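Local structure of LRA-12 (Uncultured bacterium, 5AEB) at residues A[51-56]-A[87-92]; A[17-22]-A[34-39]; A[101-106]-A[135-140]; A[163-168]-A[183-188]; A[77-82]-A[144-149]. The protein hydrolyses beta-lactam antibiotics, carbapenems among them, as a class B3 metallo-beta-lactamase with two zinc ions in its active site. All blocks are in the same frame, centred on the assembly; numbering follows the deposited sequence.

From the N terminus, contact 2 comes first: 17-22 meets 34-39 and closes a loop round strands 24-27 and 30-32. Contact 1 then opens at 51-56. Contact 5 opens at 77-82 before contact 1 closes at 87-92, so these two cross. Contact 3 runs from 101-106 to 135-140 and lies wholly within the span of contact 5, which ends at 144-149. Contact 4 follows, a hairpin joining 163-168 to 183-188. Contacts 1 and 2 meet beside the zinc site. Contact 3 completes the edge of the seven-stranded sheet. Contact 4 belongs to the five-stranded sheet, and contact 5 joins the two sheets face to face.

Contact 1 of 5, residues A[51-56]-A[87-92]; sequences IVNTGL and YDHLGA. With ZN (zinc ion), chain C.
Thr54 and His89 come together with their CA atoms 5.0 Å apart, and Thr54 N donates a nearly straight bond of 3.0 Å to His89 O. The donor stands above the carbonyl plane. This joins the loop after strand 48-52 to the short, weakly bonded helical turn at about 87-90. The side chain of Thr54 makes a second tie. Its OG1 lies between the backbone N and the carbonyl carbon (chi1 72°), where it takes a bond of 2.9 Å from Ala92 N and donates to Gly55 O. Ala92 is the N-cap residue of helix 93-100. Its CB packs 3.7 Å from Leu56 O. Further along, Leu56 and Tyr87 lie side by side, with Leu56 CD2 3.6 Å from Tyr87 CE2. Asn53 lies alongside His89, and its amide oxygen is held by Thr82 and Thr83. Through its ring nitrogen NE2, His89 binds zinc at 1.9 Å. Asp88 OD2 binds the same ion at 2.0 Å, and His227 and two waters complete the site. Thr54 is thus a second-shell residue. Its backbone N holds the carbonyl of His89, and its hydroxyl holds the chain again at Ala92. The direct bond to His89 probably helps to place this zinc ligand.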
# COMPACT_ATOMS: atom_id res chain seq x y z
N ILE A 51 7.65 5.83 4.79
CA ILE A 51 6.48 5.10 5.29
C ILE A 51 5.56 4.88 4.12
O ILE A 51 5.29 5.84 3.37
CB ILE A 51 5.72 5.86 6.41
CG1 ILE A 51 6.63 6.07 7.63
CG2 ILE A 51 4.43 5.11 6.78
CD1 ILE A 51 6.09 7.08 8.66
N VAL A 52 5.10 3.63 3.92
CA VAL A 52 4.14 3.30 2.85
C VAL A 52 2.84 2.90 3.53
O VAL A 52 2.84 1.95 4.34
CB VAL A 52 4.63 2.13 1.97
CG1 VAL A 52 3.63 1.83 0.85
CG2 VAL A 52 6.03 2.39 1.38
N ASN A 53 1.77 3.66 3.27
CA ASN A 53 0.46 3.47 3.90
C ASN A 53 0.33 3.83 5.35
O ASN A 53 1.30 3.80 6.09
CB ASN A 53 -0.09 2.04 3.68
CG ASN A 53 -0.25 1.69 2.21
OD1 ASN A 53 -0.42 2.59 1.34
ND2 ASN A 53 -0.20 0.41 1.91
N THR A 54 -0.89 4.15 5.77
CA THR A 54 -1.28 4.10 7.19
C THR A 54 -2.45 3.10 7.33
O THR A 54 -2.76 2.37 6.39
CB THR A 54 -1.73 5.49 7.72
OG1 THR A 54 -3.01 5.82 7.16
CG2 THR A 54 -0.74 6.55 7.34
N GLY A 55 -3.04 3.01 8.52
CA GLY A 55 -4.27 2.24 8.68
C GLY A 55 -5.42 3.22 8.69
O GLY A 55 -5.39 4.21 7.93
N LEU A 56 -6.42 2.96 9.54
CA LEU A 56 -7.56 3.88 9.71
C LEU A 56 -7.15 5.17 10.44
O LEU A 56 -6.02 5.29 10.88
CB LEU A 56 -8.69 3.18 10.48
CG LEU A 56 -9.11 1.83 9.91
CD1 LEU A 56 -9.79 0.94 10.95
CD2 LEU A 56 -9.97 2.03 8.67
N TYR A 87 -9.62 4.89 2.48
CA TYR A 87 -9.52 5.27 3.89
C TYR A 87 -8.81 4.25 4.76
O TYR A 87 -8.25 4.63 5.79
CB TYR A 87 -10.91 5.59 4.49
CG TYR A 87 -11.77 4.37 4.76
CD1 TYR A 87 -12.55 3.80 3.74
CD2 TYR A 87 -11.77 3.75 6.01
CE1 TYR A 87 -13.34 2.68 3.98
CE2 TYR A 87 -12.55 2.62 6.26
CZ TYR A 87 -13.34 2.09 5.25
OH TYR A 87 -14.11 0.95 5.51
N ASP A 88 -8.86 2.98 4.37
CA ASP A 88 -8.15 1.92 5.11
C ASP A 88 -6.60 1.96 4.92
O ASP A 88 -5.88 1.29 5.65
CB ASP A 88 -8.75 0.48 4.86
CG ASP A 88 -8.79 0.07 3.38
OD1 ASP A 88 -9.11 0.96 2.52
OD2 ASP A 88 -8.51 -1.14 3.08
N HIS A 89 -6.12 2.77 3.97
CA HIS A 89 -4.68 2.95 3.76
C HIS A 89 -4.20 4.37 3.83
O HIS A 89 -2.98 4.61 3.73
CB HIS A 89 -4.26 2.32 2.45
CG HIS A 89 -4.86 0.94 2.25
ND1 HIS A 89 -4.35 -0.14 2.82
CD2 HIS A 89 -6.01 0.54 1.55
CE1 HIS A 89 -5.11 -1.22 2.49
NE2 HIS A 89 -6.13 -0.79 1.72
N LEU A 90 -5.14 5.31 4.02
CA LEU A 90 -4.81 6.75 4.13
C LEU A 90 -5.45 7.43 5.34
O LEU A 90 -5.30 8.64 5.52
CB LEU A 90 -5.27 7.50 2.88
CG LEU A 90 -4.51 7.36 1.56
CD1 LEU A 90 -5.10 8.30 0.54
CD2 LEU A 90 -3.05 7.70 1.76
N GLY A 91 -6.16 6.64 6.14
CA GLY A 91 -6.84 7.15 7.33
C GLY A 91 -6.00 8.09 8.19
O GLY A 91 -6.49 9.17 8.60
N ALA A 92 -4.74 7.73 8.45
CA ALA A 92 -3.87 8.54 9.34
C ALA A 92 -2.77 9.30 8.60
O ALA A 92 -1.83 9.82 9.23
CB ALA A 92 -3.27 7.68 10.45
ZN ZN C . -7.68 -1.92 1.49
O HOH W 1 -2.81 -0.05 4.83
O HOH W 2 -8.85 -0.91 0.33
O HOH W 3 -7.80 -2.89 -0.13

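Contact 2 of 5, residues A[17-22]-A[34-39]; sequences WSKPYR and GTYDLA
Leu38 sets its CD2 methyl over one face of the Trp17 indole, 3.6 Å from the centroid of the five-membered ring and 7° off the ring normal, a CH-pi contact. Asp37 comes alongside the same indole, with its carboxylate plane only 16° from that of the ring. Trp17 NE1 reaches Asp37 OD2 at 3.4 Å, a weak, bent hydrogen bond. The stronger partner of this oxygen is His227 ND1. At the other end, Tyr21 and Tyr36 meet with ring planes at 76°. Tyr21 CD1 is 3.7 Å from Tyr36 CD2, and His234 packs against both rings. Lys19 lies beside Tyr36. Its chain bends at the last torsion and brings NZ to 3.7 Å from Tyr36 CD2. Between the two aromatic groups sits Thr35. Its OG1 donates to Trp17 O at 2.7 Å and accepts from Leu38 N at 2.8 Å, which makes an ST motif. Tyr36 N donates to Lys19 O at 2.8 Å, and two waters bridge Tyr21 to Gly34 O. The N-terminal loop is thereby fastened to the loop before strand 41-45. Through its bond to ND1, Asp37 holds His227, a ligand of the second zinc ion. Such a carboxylate-histidine-zinc arrangement is a familiar second-shell feature of zinc sites, and here it lies in the wall of the metallo-beta-lactamase active site.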
# COMPACT_ATOMS: atom_id res chain seq x y z
N TRP A 17 -8.57 -4.74 11.38
CA TRP A 17 -8.09 -3.49 10.81
C TRP A 17 -7.47 -2.59 11.85
O TRP A 17 -6.50 -1.93 11.58
CB TRP A 17 -9.20 -2.78 10.05
CG TRP A 17 -9.51 -3.40 8.70
CD1 TRP A 17 -9.14 -4.66 8.22
CD2 TRP A 17 -10.29 -2.80 7.60
NE1 TRP A 17 -9.60 -4.85 6.94
CE2 TRP A 17 -10.32 -3.80 6.52
CE3 TRP A 17 -10.97 -1.60 7.43
CZ2 TRP A 17 -10.97 -3.57 5.31
CZ3 TRP A 17 -11.61 -1.37 6.20
CH2 TRP A 17 -11.62 -2.34 5.18
N SER A 18 -8.01 -2.57 13.05
CA SER A 18 -7.45 -1.75 14.12
C SER A 18 -6.64 -2.54 15.14
O SER A 18 -5.96 -1.95 15.97
CB SER A 18 -8.56 -0.98 14.82
OG SER A 18 -9.50 -1.91 15.32
N LYS A 19 -6.70 -3.87 15.08
CA LYS A 19 -5.95 -4.72 16.00
C LYS A 19 -4.41 -4.50 15.92
O LYS A 19 -3.83 -4.67 14.86
CB LYS A 19 -6.32 -6.18 15.72
CG LYS A 19 -5.71 -7.20 16.67
CD LYS A 19 -6.47 -8.51 16.56
CE LYS A 19 -5.97 -9.51 17.60
NZ LYS A 19 -4.74 -10.21 17.13
N PRO A 20 -3.76 -4.12 17.03
CA PRO A 20 -2.29 -3.93 16.96
C PRO A 20 -1.52 -5.22 16.67
O PRO A 20 -1.95 -6.31 17.05
CB PRO A 20 -1.91 -3.43 18.37
CG PRO A 20 -3.11 -3.71 19.24
CD PRO A 20 -4.31 -3.65 18.32
N TYR A 21 -0.38 -5.07 16.01
CA TYR A 21 0.45 -6.20 15.66
C TYR A 21 1.90 -5.81 15.87
O TYR A 21 2.30 -4.69 15.58
CB TYR A 21 0.22 -6.61 14.20
CG TYR A 21 1.00 -7.85 13.82
CD1 TYR A 21 0.52 -9.11 14.16
CD2 TYR A 21 2.23 -7.75 13.15
CE1 TYR A 21 1.22 -10.24 13.83
CE2 TYR A 21 2.95 -8.90 12.82
CZ TYR A 21 2.43 -10.13 13.17
OH TYR A 21 3.12 -11.27 12.86
N ARG A 22 2.70 -6.75 16.36
CA ARG A 22 4.07 -6.47 16.68
C ARG A 22 4.88 -6.22 15.39
O ARG A 22 4.90 -7.09 14.51
CB ARG A 22 4.66 -7.64 17.46
CG ARG A 22 6.02 -7.35 18.02
CD ARG A 22 6.56 -8.56 18.77
NE ARG A 22 7.88 -8.22 19.28
CZ ARG A 22 8.93 -9.03 19.23
NH1 ARG A 22 8.83 -10.24 18.69
NH2 ARG A 22 10.09 -8.61 19.74
N GLY A 34 2.41 -2.10 10.48
CA GLY A 34 0.98 -1.87 10.31
C GLY A 34 0.17 -2.55 11.38
O GLY A 34 0.71 -2.98 12.42
N THR A 35 -1.12 -2.68 11.12
CA THR A 35 -1.99 -3.38 12.04
C THR A 35 -2.02 -4.85 11.68
O THR A 35 -1.25 -5.31 10.85
CB THR A 35 -3.43 -2.79 12.07
OG1 THR A 35 -4.12 -3.08 10.85
CG2 THR A 35 -3.39 -1.31 12.36
N TYR A 36 -2.89 -5.59 12.34
CA TYR A 36 -2.96 -7.01 12.11
C TYR A 36 -3.32 -7.29 10.64
O TYR A 36 -2.77 -8.24 10.07
CB TYR A 36 -3.92 -7.69 13.09
CG TYR A 36 -3.87 -9.19 13.00
CD1 TYR A 36 -4.68 -9.86 12.07
CD2 TYR A 36 -3.02 -9.96 13.82
CE1 TYR A 36 -4.65 -11.23 11.95
CE2 TYR A 36 -2.99 -11.35 13.71
CZ TYR A 36 -3.81 -11.98 12.76
OH TYR A 36 -3.82 -13.34 12.59
N ASP A 37 -4.18 -6.47 10.03
CA ASP A 37 -4.52 -6.57 8.58
C ASP A 37 -4.18 -5.35 7.68
O ASP A 37 -4.01 -5.52 6.48
CB ASP A 37 -5.98 -6.97 8.35
CG ASP A 37 -6.23 -7.50 6.92
OD1 ASP A 37 -5.56 -8.46 6.47
OD2 ASP A 37 -7.09 -6.95 6.22
N LEU A 38 -4.09 -4.14 8.22
CA LEU A 38 -3.73 -2.98 7.37
C LEU A 38 -2.22 -2.82 7.31
O LEU A 38 -1.57 -2.46 8.28
CB LEU A 38 -4.46 -1.70 7.78
CG LEU A 38 -5.97 -1.91 7.94
CD1 LEU A 38 -6.69 -0.62 8.30
CD2 LEU A 38 -6.55 -2.48 6.64
N ALA A 39 -1.66 -3.11 6.14
CA ALA A 39 -0.21 -3.24 6.00
C ALA A 39 0.41 -1.89 5.77
O ALA A 39 0.01 -1.14 4.86
CB ALA A 39 0.12 -4.18 4.86
O HOH W 4 3.28 -3.94 13.18
O HOH W 5 0.19 -2.39 14.97

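Contact 3 of 5, residues A[101-106]-A[135-140]; sequences GAKLMA and IADRLL
Met105 pairs with Arg138, and Ala106 with Leu139, in the parallel ladder of a beta-alpha-beta unit: strand 103-107, helix 111-115, strand 138-140. The strands run 24° apart, and the second is the edge of the seven-stranded sheet. On one face the long side chains form the bumps. Met105 runs out extended. Its CG rests 3.9 Å from Arg138 CB, and its SD comes to 4.0 Å from Arg138 NE, oblique to the guanidinium. Leu140 packs on the same face next to Arg138, and its CD1 methyl seats 3.8 Å from Met105 CB. Ile146 of the opposing sheet packs on all three residues. The Arg138 chain bends twice, and NH2 finds its partner in Thr145 O. On the other face two small residues meet, Ala106 CB and Ala136 CB at 3.9 Å. The branched end of Leu104 sits against the small Ala136, with CD2 3.8 Å from Ala136 CA. Met114 of helix 111-115 covers Leu104 and Ala106 there. The backbones close with Ala106 N bonded to Arg138 O, and Leu140 N to Ala106 O. Leu104 O receives two N-H groups, a good one from Arg138 and a weak one from Asp137. Toward the start of the strands a side chain takes over the pairing. Asp137 OD2 accepts from Leu104 N at 2.9 Å on its anti lone pair, with an N-H...O angle of 167°.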
# COMPACT_ATOMS: atom_id res chain seq x y z
N GLY A 101 6.28 16.26 8.82
CA GLY A 101 6.69 17.19 7.75
C GLY A 101 7.33 16.52 6.53
O GLY A 101 8.06 17.15 5.76
N ALA A 102 7.06 15.23 6.34
CA ALA A 102 7.61 14.46 5.21
C ALA A 102 6.86 14.86 3.94
O ALA A 102 5.74 15.39 4.02
CB ALA A 102 7.49 12.95 5.47
N LYS A 103 7.50 14.65 2.79
CA LYS A 103 6.89 14.88 1.46
C LYS A 103 6.01 13.67 1.10
O LYS A 103 6.44 12.49 1.20
CB LYS A 103 7.99 15.08 0.40
CG LYS A 103 8.69 16.44 0.53
CD LYS A 103 9.73 16.67 -0.57
CE LYS A 103 10.20 18.14 -0.61
NZ LYS A 103 11.57 18.24 -1.22
N LEU A 104 4.77 13.95 0.72
CA LEU A 104 3.88 12.88 0.30
C LEU A 104 3.96 12.77 -1.22
O LEU A 104 3.82 13.77 -1.95
CB LEU A 104 2.45 13.16 0.76
CG LEU A 104 1.34 12.39 0.02
CD1 LEU A 104 1.34 10.90 0.34
CD2 LEU A 104 0.02 13.02 0.42
N MET A 105 4.24 11.56 -1.70
CA MET A 105 4.30 11.36 -3.14
C MET A 105 3.21 10.40 -3.54
O MET A 105 3.04 9.35 -2.94
CB MET A 105 5.68 10.88 -3.56
CG MET A 105 6.78 11.72 -2.96
SD MET A 105 8.37 11.25 -3.63
CE MET A 105 9.41 12.50 -2.85
N ALA A 106 2.45 10.77 -4.57
CA ALA A 106 1.29 9.97 -4.92
C ALA A 106 1.12 9.78 -6.43
O ALA A 106 1.42 10.69 -7.22
CB ALA A 106 0.02 10.56 -4.29
N ILE A 135 -2.71 16.65 0.47
CA ILE A 135 -2.23 17.12 -0.84
C ILE A 135 -0.82 16.58 -1.08
O ILE A 135 0.08 16.78 -0.25
CB ILE A 135 -2.24 18.65 -0.89
CG1 ILE A 135 -3.68 19.14 -0.81
CG2 ILE A 135 -1.51 19.19 -2.14
CD1 ILE A 135 -3.80 20.56 -0.28
N ALA A 136 -0.62 15.89 -2.19
CA ALA A 136 0.70 15.37 -2.49
C ALA A 136 1.70 16.49 -2.89
O ALA A 136 1.36 17.42 -3.61
CB ALA A 136 0.62 14.30 -3.56
N ASP A 137 2.92 16.38 -2.38
CA ASP A 137 3.99 17.24 -2.77
C ASP A 137 4.57 16.77 -4.11
O ASP A 137 5.09 17.58 -4.84
CB ASP A 137 5.07 17.25 -1.69
CG ASP A 137 4.51 17.66 -0.33
OD1 ASP A 137 4.37 18.86 -0.10
OD2 ASP A 137 4.19 16.82 0.50
N ARG A 138 4.50 15.49 -4.44
CA ARG A 138 4.92 15.06 -5.79
C ARG A 138 3.86 14.18 -6.44
O ARG A 138 3.34 13.25 -5.82
CB ARG A 138 6.30 14.36 -5.83
CG ARG A 138 7.07 14.79 -7.07
CD ARG A 138 7.72 13.70 -7.93
NE ARG A 138 8.79 12.99 -7.25
CZ ARG A 138 9.49 11.97 -7.77
NH1 ARG A 138 9.28 11.56 -9.01
NH2 ARG A 138 10.42 11.39 -7.04
N LEU A 139 3.53 14.49 -7.69
CA LEU A 139 2.65 13.63 -8.48
C LEU A 139 3.56 12.72 -9.27
O LEU A 139 4.37 13.18 -10.06
CB LEU A 139 1.75 14.46 -9.40
CG LEU A 139 0.95 15.58 -8.72
CD1 LEU A 139 0.11 16.35 -9.74
CD2 LEU A 139 0.05 14.98 -7.64
N LEU A 140 3.43 11.43 -9.01
CA LEU A 140 4.18 10.38 -9.67
C LEU A 140 3.42 9.79 -10.84
O LEU A 140 2.19 9.61 -10.76
CB LEU A 140 4.38 9.25 -8.67
CG LEU A 140 5.14 9.59 -7.38
CD1 LEU A 140 5.07 8.46 -6.37
CD2 LEU A 140 6.57 9.95 -7.76

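Contact 4 of 5, residues A[163-168]-A[183-188]; sequences KGSCSF and IANMPT
Phe168 and Ile183 face each other as an antiparallel hydrogen-bonded pair. Ile183 N donates to Phe168 O at 2.7 Å, nearly in line with the carbonyl, and Phe168 N returns a bond of 3.0 Å to Ile183 O. The next link involves a side chain. Ser167 OG appears to accept from Asn185 N at 2.9 Å, though this bond is doubtful because the hydroxyl is modelled too close to another atom. Ser167 CA also comes within 3.1 Å of Ile183 O. Asn185 points toward 163-168. Its CB sits 3.3 Å from Cys166 O, and the end of its side chain lies near Ser165. These residues mark the open end of the beta hairpin of strands 166-173 and 178-184, in the five-stranded sheet of the metallo-beta-lactamase fold. Strand 151-157 flanks one side, where a backbone bond joins Ser167 to Leu156. Strand 222-225 flanks the other, where a backbone bond joins Ala184 to Val224. Phe168 and Ile183 point to the opposite sheet, and Phe168 CZ reaches Leu81 CB at 3.8 Å. Helix 204-216 covers the other face, with Met215 against Ser167 and Ala184. Ser165 is fixed from outside: its OG bonds Thr162 N and His158 O. Asn185 comes near Gln84 and His161, two ligands of the first zinc ion. Thr188 O accepts a weak bond from His161 ND1.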
# COMPACT_ATOMS: atom_id res chain seq x y z
N LYS A 163 -8.27 4.74 -9.24
CA LYS A 163 -7.78 5.30 -10.50
C LYS A 163 -6.24 5.46 -10.48
O LYS A 163 -5.62 5.48 -11.53
CB LYS A 163 -8.45 6.63 -10.80
CG LYS A 163 -9.97 6.55 -10.87
CD LYS A 163 -10.56 7.88 -11.33
CE LYS A 163 -12.08 7.87 -11.15
NZ LYS A 163 -12.74 8.56 -12.30
N GLY A 164 -5.65 5.60 -9.28
CA GLY A 164 -4.20 5.75 -9.16
C GLY A 164 -3.55 4.68 -8.29
O GLY A 164 -2.46 4.89 -7.76
N SER A 165 -4.18 3.53 -8.11
CA SER A 165 -3.52 2.53 -7.28
C SER A 165 -2.22 2.07 -7.96
O SER A 165 -2.08 2.11 -9.20
CB SER A 165 -4.45 1.37 -6.86
OG SER A 165 -5.32 0.95 -7.90
N CYS A 166 -1.26 1.65 -7.13
CA CYS A 166 0.11 1.47 -7.61
C CYS A 166 0.89 0.53 -6.72
O CYS A 166 0.52 0.27 -5.58
CB CYS A 166 0.82 2.84 -7.68
SG CYS A 166 0.90 3.64 -6.05
N SER A 167 1.98 0.01 -7.26
CA SER A 167 2.88 -0.84 -6.51
C SER A 167 4.27 -0.17 -6.54
O SER A 167 4.51 0.75 -7.35
CB SER A 167 2.92 -2.21 -7.20
OG SER A 167 1.65 -2.84 -7.14
N PHE A 168 5.16 -0.63 -5.68
CA PHE A 168 6.53 -0.18 -5.62
C PHE A 168 7.46 -1.37 -5.71
O PHE A 168 7.30 -2.37 -5.01
CB PHE A 168 6.83 0.66 -4.37
CG PHE A 168 5.91 1.82 -4.19
CD1 PHE A 168 6.17 3.03 -4.80
CD2 PHE A 168 4.74 1.68 -3.44
CE1 PHE A 168 5.30 4.11 -4.66
CE2 PHE A 168 3.87 2.73 -3.29
CZ PHE A 168 4.14 3.95 -3.92
N ILE A 183 6.09 -4.23 -3.40
CA ILE A 183 5.00 -3.87 -2.51
C ILE A 183 3.82 -3.73 -3.45
O ILE A 183 3.73 -2.74 -4.16
CB ILE A 183 5.25 -2.57 -1.76
CG1 ILE A 183 6.52 -2.69 -0.88
CG2 ILE A 183 4.00 -2.17 -0.96
CD1 ILE A 183 6.92 -1.39 -0.22
N ALA A 184 2.96 -4.75 -3.50
CA ALA A 184 1.95 -4.80 -4.57
C ALA A 184 0.62 -4.30 -4.08
O ALA A 184 0.18 -4.62 -2.94
CB ALA A 184 1.79 -6.21 -5.12
N ASN A 185 -0.04 -3.53 -4.94
CA ASN A 185 -1.45 -3.34 -4.71
C ASN A 185 -2.25 -4.35 -5.55
O ASN A 185 -2.35 -4.19 -6.76
CB ASN A 185 -1.90 -1.92 -4.98
CG ASN A 185 -3.23 -1.65 -4.34
OD1 ASN A 185 -4.28 -1.71 -5.01
ND2 ASN A 185 -3.22 -1.51 -3.01
N MET A 186 -2.81 -5.37 -4.91
CA MET A 186 -3.54 -6.44 -5.65
C MET A 186 -4.81 -5.83 -6.32
O MET A 186 -5.51 -5.04 -5.69
CB MET A 186 -3.90 -7.61 -4.72
CG MET A 186 -2.70 -8.20 -3.96
SD MET A 186 -1.30 -8.50 -5.05
CE MET A 186 -1.78 -10.04 -5.83
N PRO A 187 -5.08 -6.20 -7.59
CA PRO A 187 -6.24 -5.64 -8.32
C PRO A 187 -7.56 -6.28 -7.91
O PRO A 187 -8.18 -6.98 -8.69
CB PRO A 187 -5.91 -5.94 -9.78
CG PRO A 187 -5.12 -7.22 -9.69
CD PRO A 187 -4.28 -7.10 -8.45
N THR A 188 -7.97 -6.06 -6.68
CA THR A 188 -9.24 -6.52 -6.23
C THR A 188 -10.28 -5.54 -6.78
O THR A 188 -9.96 -4.39 -7.11
CB THR A 188 -9.27 -6.60 -4.70
OG1 THR A 188 -8.98 -5.30 -4.15
CG2 THR A 188 -8.22 -7.64 -4.18

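Contact 5 of 5, residues A[77-82]-A[144-149]; sequences TKILLT and DTIQLG
Ile79 and Ile146 make the close part of this contact. Their side chains approach at a slant, and Ile79 CD1 lies 3.6 Å from Ile146 CG2. The same delta methyl also stands 4.2 Å from Leu148 CB. Beside them, Leu81 and Ile146 meet tip to tip, with Leu81 CD2 3.8 Å from Ile146 CD1. Ile146 can touch both residues because its branches part: CG2 is anti to the backbone N and serves Ile79, while CG1 carries CD1 on to Leu81. Its outer torsion is unusual for isoleucine (chi2 137°). The core continues past the two segments, where Leu153 and Ile50 pack on Leu81. Toward the solvent the packing thins out. Lys78 crosses Leu148 at about a right angle and gives only its inner carbons, with Lys78 CB 3.9 Å from Leu148 CD2. The lysine chain then bends, and its amine leads away from the other strand. Leu148 itself is buried and also rests on Ile50 and Gln47. No hydrogen bond joins the segments. The strand axes pass 8.9 Å apart, nearly antiparallel at 159°, too far for backbone pairing. Strand 77-81 lies inside the seven-stranded sheet, and strand 145-148 is the edge of the five-stranded one. Side-chain packing, mostly apolar, joins the two strands, as in the core of the alpha-beta/beta-alpha sandwich of metallo-beta-lactamases.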
# COMPACT_ATOMS: atom_id res chain seq x y z
N THR A 77 11.51 10.51 9.30
CA THR A 77 10.59 10.26 8.18
C THR A 77 10.73 11.34 7.13
O THR A 77 10.56 12.51 7.43
CB THR A 77 9.13 10.15 8.65
OG1 THR A 77 9.02 9.10 9.61
CG2 THR A 77 8.20 9.80 7.49
N LYS A 78 11.09 10.96 5.91
CA LYS A 78 11.31 11.95 4.85
C LYS A 78 10.27 11.89 3.76
O LYS A 78 9.94 12.90 3.14
CB LYS A 78 12.68 11.78 4.21
CG LYS A 78 13.90 12.09 5.05
CD LYS A 78 13.85 13.40 5.82
CE LYS A 78 15.21 13.61 6.51
NZ LYS A 78 15.12 13.93 7.99
N ILE A 79 9.75 10.68 3.52
CA ILE A 79 8.85 10.39 2.41
C ILE A 79 7.68 9.52 2.88
O ILE A 79 7.85 8.60 3.69
CB ILE A 79 9.58 9.74 1.20
CG1 ILE A 79 10.73 10.66 0.72
CG2 ILE A 79 8.58 9.43 0.08
CD1 ILE A 79 11.51 10.13 -0.47
N LEU A 80 6.49 9.89 2.42
CA LEU A 80 5.25 9.16 2.61
C LEU A 80 4.73 8.71 1.25
O LEU A 80 4.61 9.52 0.31
CB LEU A 80 4.19 10.07 3.28
CG LEU A 80 4.61 10.71 4.62
CD1 LEU A 80 3.58 11.73 5.08
CD2 LEU A 80 4.87 9.65 5.69
N LEU A 81 4.41 7.43 1.15
CA LEU A 81 3.81 6.84 -0.04
C LEU A 81 2.51 6.10 0.30
O LEU A 81 2.28 5.74 1.46
CB LEU A 81 4.79 5.88 -0.70
CG LEU A 81 6.18 6.43 -1.07
CD1 LEU A 81 7.11 5.31 -1.49
CD2 LEU A 81 6.04 7.46 -2.19
N THR A 82 1.68 5.86 -0.72
CA THR A 82 0.55 4.95 -0.57
C THR A 82 0.36 4.12 -1.82
O THR A 82 0.67 4.57 -2.91
CB THR A 82 -0.78 5.68 -0.21
OG1 THR A 82 -1.85 4.71 0.02
CG2 THR A 82 -1.23 6.64 -1.34
N ASP A 144 8.15 6.33 -12.54
CA ASP A 144 8.94 7.33 -11.82
C ASP A 144 9.68 6.64 -10.66
O ASP A 144 9.21 5.61 -10.10
CB ASP A 144 8.07 8.50 -11.29
CG ASP A 144 7.71 9.53 -12.37
OD1 ASP A 144 8.18 9.41 -13.52
OD2 ASP A 144 6.92 10.44 -12.09
N THR A 145 10.83 7.19 -10.31
CA THR A 145 11.64 6.60 -9.26
C THR A 145 11.68 7.54 -8.06
O THR A 145 11.57 8.76 -8.19
CB THR A 145 13.06 6.26 -9.74
OG1 THR A 145 13.81 7.47 -9.88
CG2 THR A 145 13.04 5.53 -11.09
N ILE A 146 11.79 6.95 -6.88
CA ILE A 146 11.87 7.71 -5.66
C ILE A 146 13.15 7.23 -5.00
O ILE A 146 13.28 6.05 -4.65
CB ILE A 146 10.65 7.46 -4.75
CG1 ILE A 146 9.35 7.80 -5.47
CG2 ILE A 146 10.78 8.25 -3.46
CD1 ILE A 146 8.26 6.78 -5.25
N GLN A 147 14.09 8.16 -4.85
CA GLN A 147 15.38 7.91 -4.21
C GLN A 147 15.51 8.56 -2.83
O GLN A 147 15.24 9.75 -2.68
CB GLN A 147 16.51 8.47 -5.05
CG GLN A 147 16.57 7.93 -6.46
CD GLN A 147 17.99 7.63 -6.89
OE1 GLN A 147 18.35 7.83 -8.05
NE2 GLN A 147 18.80 7.15 -5.95
N LEU A 148 15.94 7.76 -1.85
CA LEU A 148 16.31 8.27 -0.55
C LEU A 148 17.52 7.48 -0.08
O LEU A 148 17.47 6.24 0.04
CB LEU A 148 15.14 8.13 0.44
CG LEU A 148 15.37 8.86 1.77
CD1 LEU A 148 15.45 10.37 1.57
CD2 LEU A 148 14.30 8.50 2.77
N GLY A 149 18.62 8.20 0.18
CA GLY A 149 19.93 7.60 0.39
C GLY A 149 20.29 6.68 -0.75
O GLY A 149 20.31 7.08 -1.91